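Local coordinates for cytochrome c class I (Sideroxydans lithotrophicus, PDB 4XXL), which binds a covalently attached heme c and probably shuttles electrons during lithoautotrophic growth, at residues 73-78 against 112-117; 35-40 against 104-109. All coordinates share one frame; numbering follows the deposited sequence.

Interaction 1 (73-78 against 112-117); sequences AKLIHH and DWILSL. With HEC (heme c), chain B.
Leu75, on helix 71-81, faces the last turn of helix 104-115 and meets Ile114 and Leu115 while also touching the heme, so a branched aliphatic residue suits a place with two different walls. A chi1 of -70° sets its CG beside the backbone N, and chi2 of -168° then sends one methyl to each wall: CD1 reaches the opposite helix, and CD2 lies 3.9 Å from the heme methyl CMA. Along 112-117 the first residue to take part is Ile114. Its CG2 branch comes to 4.1 Å from Leu75 CD1, while the other branch extends toward the heme, CD1 standing 4.0 Å from the methyl CMB; a beta-branched residue can thus serve the helix and the porphyrin rim together. Next comes Leu115, whose CD2 lies 3.6 Å from CD1 of Leu75; the two leucines cross obliquely, and both also pack on Tyr65, a residue hydrogen-bonded to the heme. Ser116 then turns back on its own segment, OG donating to Trp113 O at 2.6 Å, in the carbonyl plane and on a lone pair. One turn on from Leu75, His78 turns to the heme rather than to 112-117: with CG anti to the backbone N (chi1 173°), its CE1 approaches within 3.3 Å of heme C1A, the propionate carbon CBA sits over the centre of one ring face, and the ring also meets that of the axial ligand His95. Were this ring cut back to an alanine, the propionate arm would probably lose the face on which its CBA lies, and the His95 ring a neighbour. Across the helices everything that meets is aliphatic and the fit rests on shape and dispersion, consistent with a low-dielectric, water-poor surround for the methyl-bearing rim (CMA, CMB).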
loop_
_atom_site.group_PDB
_atom_site.type_symbol
_atom_site.label_atom_id
_atom_site.label_comp_id
_atom_site.label_asym_id
_atom_site.label_seq_id
_atom_site.Cartn_x
_atom_site.Cartn_y
_atom_site.Cartn_z
ATOM N N ALA A 73 -4.664 -8.925 -5.567
ATOM C CA ALA A 73 -4.227 -10.033 -4.725
ATOM C C ALA A 73 -2.740 -9.833 -4.326
ATOM O O ALA A 73 -2.317 -10.136 -3.195
ATOM C CB ALA A 73 -4.385 -11.351 -5.441
ATOM N N LYS A 74 -1.935 -9.341 -5.292
ATOM C CA LYS A 74 -0.507 -9.145 -5.013
ATOM C C LYS A 74 -0.256 -8.121 -3.917
ATOM O O LYS A 74 0.663 -8.332 -3.103
ATOM C CB LYS A 74 0.295 -8.708 -6.227
ATOM C CG LYS A 74 0.575 -9.809 -7.234
ATOM C CD LYS A 74 1.959 -10.424 -7.065
ATOM C CE LYS A 74 2.655 -10.626 -8.417
ATOM N NZ LYS A 74 2.298 -11.918 -9.074
ATOM N N LEU A 75 -1.011 -7.024 -3.948
ATOM C CA LEU A 75 -0.794 -5.984 -2.920
ATOM C C LEU A 75 -1.433 -6.384 -1.587
ATOM O O LEU A 75 -0.892 -6.048 -0.517
ATOM C CB LEU A 75 -1.288 -4.589 -3.348
ATOM C CG LEU A 75 -0.481 -3.861 -4.464
ATOM C CD1 LEU A 75 -0.888 -2.415 -4.581
ATOM C CD2 LEU A 75 1.041 -3.946 -4.203
ATOM N N ILE A 76 -2.539 -7.110 -1.634
ATOM C CA ILE A 76 -3.098 -7.657 -0.355
ATOM C C ILE A 76 -2.049 -8.573 0.299
ATOM O O ILE A 76 -1.815 -8.471 1.524
ATOM C CB ILE A 76 -4.441 -8.397 -0.535
ATOM C CG1 ILE A 76 -5.495 -7.372 -0.902
ATOM C CG2 ILE A 76 -4.778 -9.188 0.735
ATOM C CD1 ILE A 76 -6.855 -7.951 -1.313
ATOM N N HIS A 77 -1.402 -9.427 -0.533
ATOM C CA HIS A 77 -0.304 -10.241 -0.070
ATOM C C HIS A 77 0.843 -9.416 0.478
ATOM O O HIS A 77 1.330 -9.656 1.578
ATOM C CB HIS A 77 0.181 -11.183 -1.173
ATOM C CG HIS A 77 1.386 -11.942 -0.788
ATOM N ND1 HIS A 77 1.337 -13.091 -0.030
ATOM C CD2 HIS A 77 2.695 -11.695 -1.012
ATOM C CE1 HIS A 77 2.565 -13.535 0.172
ATOM N NE2 HIS A 77 3.409 -12.703 -0.410
ATOM N N HIS A 78 1.228 -8.400 -0.249
ATOM C CA HIS A 78 2.365 -7.594 0.165
ATOM C C HIS A 78 2.157 -6.949 1.538
ATOM O O HIS A 78 3.096 -6.857 2.312
ATOM C CB HIS A 78 2.589 -6.462 -0.839
ATOM C CG HIS A 78 3.638 -5.493 -0.407
ATOM N ND1 HIS A 78 3.368 -4.288 0.192
ATOM C CD2 HIS A 78 4.988 -5.601 -0.446
ATOM C CE1 HIS A 78 4.503 -3.700 0.493
ATOM N NE2 HIS A 78 5.491 -4.447 0.070
ATOM N N ASP A 112 -7.376 -1.233 -3.116
ATOM C CA ASP A 112 -8.106 -0.757 -4.298
ATOM C C ASP A 112 -7.896 0.758 -4.494
ATOM O O ASP A 112 -7.722 1.256 -5.625
ATOM C CB ASP A 112 -9.590 -1.107 -4.261
ATOM C CG ASP A 112 -9.865 -2.591 -4.376
ATOM O OD1 ASP A 112 -8.990 -3.346 -4.834
ATOM O OD2 ASP A 112 -10.980 -2.977 -4.037
ATOM N N TRP A 113 -7.848 1.484 -3.394
ATOM C CA TRP A 113 -7.561 2.931 -3.439
ATOM C C TRP A 113 -6.191 3.162 -4.008
ATOM O O TRP A 113 -6.047 3.914 -4.999
ATOM C CB TRP A 113 -7.715 3.577 -2.072
ATOM C CG TRP A 113 -7.410 5.055 -2.092
ATOM C CD1 TRP A 113 -8.038 6.026 -2.783
ATOM C CD2 TRP A 113 -6.304 5.701 -1.420
ATOM N NE1 TRP A 113 -7.393 7.232 -2.613
ATOM C CE2 TRP A 113 -6.335 7.067 -1.781
ATOM C CE3 TRP A 113 -5.281 5.254 -0.617
ATOM C CZ2 TRP A 113 -5.410 7.985 -1.308
ATOM C CZ3 TRP A 113 -4.371 6.156 -0.153
ATOM C CH2 TRP A 113 -4.437 7.517 -0.492
ATOM N N ILE A 114 -5.180 2.535 -3.431
ATOM C CA ILE A 114 -3.831 2.648 -3.960
ATOM C C ILE A 114 -3.728 2.411 -5.462
ATOM O O ILE A 114 -3.100 3.225 -6.177
ATOM C CB ILE A 114 -2.837 1.742 -3.174
ATOM C CG1 ILE A 114 -2.647 2.306 -1.736
ATOM C CG2 ILE A 114 -1.503 1.593 -3.905
ATOM C CD1 ILE A 114 -1.971 1.331 -0.775
ATOM N N LEU A 115 -4.307 1.299 -5.915
ATOM C CA LEU A 115 -4.220 0.946 -7.332
ATOM C C LEU A 115 -4.847 1.969 -8.264
ATOM O O LEU A 115 -4.557 1.969 -9.460
ATOM C CB LEU A 115 -4.757 -0.458 -7.592
ATOM C CG LEU A 115 -3.974 -1.582 -6.991
ATOM C CD1 LEU A 115 -4.698 -2.922 -6.981
ATOM C CD2 LEU A 115 -2.632 -1.736 -7.688
ATOM N N SER A 116 -5.809 2.731 -7.750
ATOM C CA SER A 116 -6.439 3.754 -8.555
ATOM C C SER A 116 -5.672 5.033 -8.769
ATOM O O SER A 116 -6.094 5.858 -9.574
ATOM C CB SER A 116 -7.760 4.140 -7.833
ATOM O OG SER A 116 -7.594 5.013 -6.729
ATOM N N LEU A 117 -4.548 5.225 -8.075
ATOM C CA LEU A 117 -3.912 6.556 -7.993
ATOM C C LEU A 117 -2.985 6.911 -9.187
ATOM O O LEU A 117 -2.411 7.989 -9.194
ATOM C CB LEU A 117 -3.147 6.635 -6.696
ATOM C CG LEU A 117 -4.012 6.737 -5.442
ATOM C CD1 LEU A 117 -3.183 6.579 -4.202
ATOM C CD2 LEU A 117 -4.831 8.013 -5.391
HETATM FE FE HEC B . 5.164 0.357 2.270
HETATM C CHA HEC B . 6.580 -0.782 -0.696
HETATM C CHB HEC B . 2.004 -0.084 0.951
HETATM C CHC HEC B . 3.787 0.997 5.372
HETATM C CHD HEC B . 8.179 1.391 3.364
HETATM N NA HEC B . 4.458 -0.363 0.472
HETATM C C1A HEC B . 5.197 -0.686 -0.608
HETATM C C2A HEC B . 4.294 -0.958 -1.668
HETATM C C3A HEC B . 3.026 -0.733 -1.187
HETATM C C4A HEC B . 3.134 -0.346 0.177
HETATM C CMA HEC B . 1.724 -0.823 -1.921
HETATM C CAA HEC B . 4.741 -1.399 -3.061
HETATM C CBA HEC B . 4.886 -2.903 -3.084
HETATM C CGA HEC B . 5.200 -3.472 -4.458
HETATM O O1A HEC B . 5.623 -2.726 -5.354
HETATM O O2A HEC B . 4.896 -4.688 -4.698
HETATM N NB HEC B . 3.287 0.456 3.023
HETATM C C1B HEC B . 2.127 0.237 2.314
HETATM C C2B HEC B . 1.009 0.377 3.191
HETATM C C3B HEC B . 1.452 0.658 4.427
HETATM C C4B HEC B . 2.906 0.694 4.345
HETATM C CMB HEC B . -0.421 0.191 2.773
HETATM C CAB HEC B . 0.722 0.782 5.706
HETATM C CBB HEC B . 0.083 -0.439 6.025
HETATM N NC HEC B . 5.892 1.115 4.060
HETATM C C1C HEC B . 5.115 1.237 5.167
HETATM C C2C HEC B . 5.962 1.847 6.115
HETATM C C3C HEC B . 7.215 2.075 5.580
HETATM C C4C HEC B . 7.131 1.537 4.262
HETATM C CMC HEC B . 5.471 2.256 7.454
HETATM C CAC HEC B . 8.401 2.751 6.252
HETATM C CBC HEC B . 8.847 2.270 7.489
HETATM N ND HEC B . 6.960 0.250 1.527
HETATM C C1D HEC B . 8.107 0.763 2.097
HETATM C C2D HEC B . 9.298 0.502 1.249
HETATM C C3D HEC B . 8.829 -0.090 0.159
HETATM C C4D HEC B . 7.365 -0.218 0.300
HETATM C CMD HEC B . 10.691 0.883 1.572
HETATM C CAD HEC B . 9.633 -0.525 -1.078
HETATM C CBD HEC B . 10.114 -1.939 -0.936
HETATM C CGD HEC B . 10.942 -2.481 -2.107
HETATM O O1D HEC B . 10.886 -1.990 -3.276
HETATM O O2D HEC B . 11.644 -3.504 -1.890
#

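Interaction 2 (35-40 against 104-109); sequences KSLARE and PEAIKN
Leu37 of helix 31-40 points toward helix 104-115, and Ala106 points back at it. The side chain of Leu37 runs out with CG anti to the backbone N (chi1 -167°), which carries CD2 across to the other backbone. There the methyl lies 3.6 Å from the carbonyl O of Ala106 and 4.0 Å from its CB, so a single branch touches side chain and peptide alike. Ile107 contributes mainly through its backbone, its N lying 4.1 Å from Leu37 CD2, because its CB bond is directed away and its side chain packs on Ile98. Alanine fits its position well: a bare methyl lets the helices come close, with CA atoms of Leu37 and Ala106 7.5 Å apart, while leucine is long enough to bridge what remains. This is the packing of N-terminal on C-terminal helix found throughout class I cytochromes c. Leu37 also rests on Ala102 and on Leu110, one turn further along helix 104-115. Less than a turn from Ala106, Asn109 packs against Ala33 and Ala34 and gives ND2 to Asp30 O, while another face of helix 31-40 lies, through Ala38, on Cys43 and Phe44 of helix 43-46.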
loop_
_atom_site.group_PDB
_atom_site.type_symbol
_atom_site.label_atom_id
_atom_site.label_comp_id
_atom_site.label_asym_id
_atom_site.label_seq_id
_atom_site.Cartn_x
_atom_site.Cartn_y
_atom_site.Cartn_z
ATOM N N LYS A 35 -7.934 6.210 3.445
ATOM C CA LYS A 35 -6.985 7.153 4.020
ATOM C C LYS A 35 -6.941 7.034 5.577
ATOM O O LYS A 35 -5.880 7.124 6.183
ATOM C CB LYS A 35 -7.267 8.592 3.557
ATOM C CG LYS A 35 -7.235 8.707 2.062
ATOM C CD LYS A 35 -7.305 10.099 1.486
ATOM C CE LYS A 35 -5.926 10.694 1.525
ATOM N NZ LYS A 35 -5.994 12.033 0.872
ATOM N N SER A 36 -8.093 6.805 6.204
ATOM C CA SER A 36 -8.148 6.534 7.627
ATOM C C SER A 36 -7.283 5.290 8.034
ATOM O O SER A 36 -6.474 5.323 8.961
ATOM C CB SER A 36 -9.608 6.394 8.063
ATOM O OG SER A 36 -9.689 6.014 9.417
ATOM N N LEU A 37 -7.474 4.181 7.303
ATOM C CA LEU A 37 -6.701 2.979 7.590
ATOM C C LEU A 37 -5.182 3.208 7.387
ATOM O O LEU A 37 -4.330 2.737 8.174
ATOM C CB LEU A 37 -7.216 1.817 6.736
ATOM C CG LEU A 37 -6.689 0.447 7.175
ATOM C CD1 LEU A 37 -7.209 0.063 8.553
ATOM C CD2 LEU A 37 -7.055 -0.602 6.171
ATOM N N ALA A 38 -4.854 3.938 6.319
ATOM C CA ALA A 38 -3.436 4.292 6.040
ATOM C C ALA A 38 -2.856 5.137 7.190
ATOM O O ALA A 38 -1.747 4.868 7.653
ATOM C CB ALA A 38 -3.285 5.032 4.710
ATOM N N ARG A 39 -3.594 6.125 7.686
ATOM C CA ARG A 39 -3.115 6.980 8.762
ATOM C C ARG A 39 -2.875 6.155 10.006
ATOM O O ARG A 39 -1.784 6.271 10.620
ATOM C CB ARG A 39 -4.121 8.102 9.104
ATOM C CG ARG A 39 -4.119 9.220 8.141
ATOM C CD ARG A 39 -4.939 10.404 8.640
ATOM N NE ARG A 39 -6.315 10.058 8.937
ATOM C CZ ARG A 39 -7.349 10.263 8.119
ATOM N NH1 ARG A 39 -7.216 10.833 6.923
ATOM N NH2 ARG A 39 -8.543 9.892 8.533
ATOM N N GLU A 40 -3.859 5.302 10.332
ATOM C CA GLU A 40 -3.812 4.493 11.523
ATOM C C GLU A 40 -2.681 3.483 11.595
ATOM O O GLU A 40 -2.263 3.129 12.661
ATOM C CB GLU A 40 -5.173 3.760 11.701
ATOM C CG GLU A 40 -6.312 4.680 12.103
ATOM C CD GLU A 40 -7.695 4.013 12.118
ATOM O OE1 GLU A 40 -7.837 2.819 11.718
ATOM O OE2 GLU A 40 -8.665 4.708 12.518
ATOM N N PRO A 104 -10.535 -7.858 6.618
ATOM C CA PRO A 104 -10.237 -8.144 5.202
ATOM C C PRO A 104 -10.865 -7.087 4.256
ATOM O O PRO A 104 -10.247 -6.650 3.278
ATOM C CB PRO A 104 -10.832 -9.533 4.992
ATOM C CG PRO A 104 -10.688 -10.147 6.338
ATOM C CD PRO A 104 -10.813 -9.091 7.375
ATOM N N GLU A 105 -12.097 -6.695 4.506
ATOM C CA GLU A 105 -12.753 -5.691 3.672
ATOM C C GLU A 105 -12.014 -4.355 3.705
ATOM O O GLU A 105 -11.854 -3.727 2.629
ATOM C CB GLU A 105 -14.241 -5.559 4.100
ATOM C CG GLU A 105 -15.076 -4.534 3.356
ATOM C CD GLU A 105 -14.674 -3.081 3.604
ATOM O OE1 GLU A 105 -14.217 -2.746 4.733
ATOM O OE2 GLU A 105 -14.839 -2.258 2.657
ATOM N N ALA A 106 -11.558 -3.950 4.889
ATOM C CA ALA A 106 -10.827 -2.662 4.948
ATOM C C ALA A 106 -9.485 -2.717 4.196
ATOM O O ALA A 106 -9.109 -1.787 3.501
ATOM C CB ALA A 106 -10.674 -2.251 6.399
ATOM N N ILE A 107 -8.826 -3.838 4.289
ATOM C CA ILE A 107 -7.497 -4.000 3.662
ATOM C C ILE A 107 -7.704 -3.966 2.142
ATOM O O ILE A 107 -6.986 -3.266 1.407
ATOM C CB ILE A 107 -6.834 -5.264 4.131
ATOM C CG1 ILE A 107 -6.343 -5.097 5.559
ATOM C CG2 ILE A 107 -5.640 -5.616 3.261
ATOM C CD1 ILE A 107 -5.972 -6.371 6.290
ATOM N N LYS A 108 -8.713 -4.685 1.659
ATOM C CA LYS A 108 -9.057 -4.703 0.218
ATOM C C LYS A 108 -9.365 -3.278 -0.285
ATOM O O LYS A 108 -8.983 -2.863 -1.358
ATOM C CB LYS A 108 -10.250 -5.650 -0.068
ATOM C CG LYS A 108 -10.604 -5.769 -1.537
ATOM C CD LYS A 108 -11.754 -6.749 -1.787
ATOM C CE LYS A 108 -12.164 -6.883 -3.239
ATOM N NZ LYS A 108 -12.485 -5.563 -3.874
ATOM N N ASN A 109 -10.161 -2.552 0.489
ATOM C CA ASN A 109 -10.520 -1.206 0.091
ATOM C C ASN A 109 -9.297 -0.288 0.041
ATOM O O ASN A 109 -9.140 0.529 -0.901
ATOM C CB ASN A 109 -11.558 -0.643 1.074
ATOM C CG ASN A 109 -11.973 0.742 0.724
ATOM O OD1 ASN A 109 -12.613 0.954 -0.285
ATOM N ND2 ASN A 109 -11.570 1.697 1.540
#

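Helix 104-115 serves both contacts: its first turns meet helix 31-40 in interaction 2, its last helix 71-81 in interaction 1, with the two centres 11 Å apart. The sites touch directly, through Trp113 CZ2 and Lys35 CG at 3.9 Å and through Ile76 CD1 and Lys108 CA at 4.2 Å. Lys108 adds an ionic tie, with salt bridges to Asp112 and to Glu72 on helix 71-81. The two contacts stand differently to the heme. Interaction 1 lies against it, whereas in interaction 2 the nearest side-chain atoms of Leu37 lie about 7 Å from the heme and about 7 Å from the side chain of Cys43, one of its covalent attachment points.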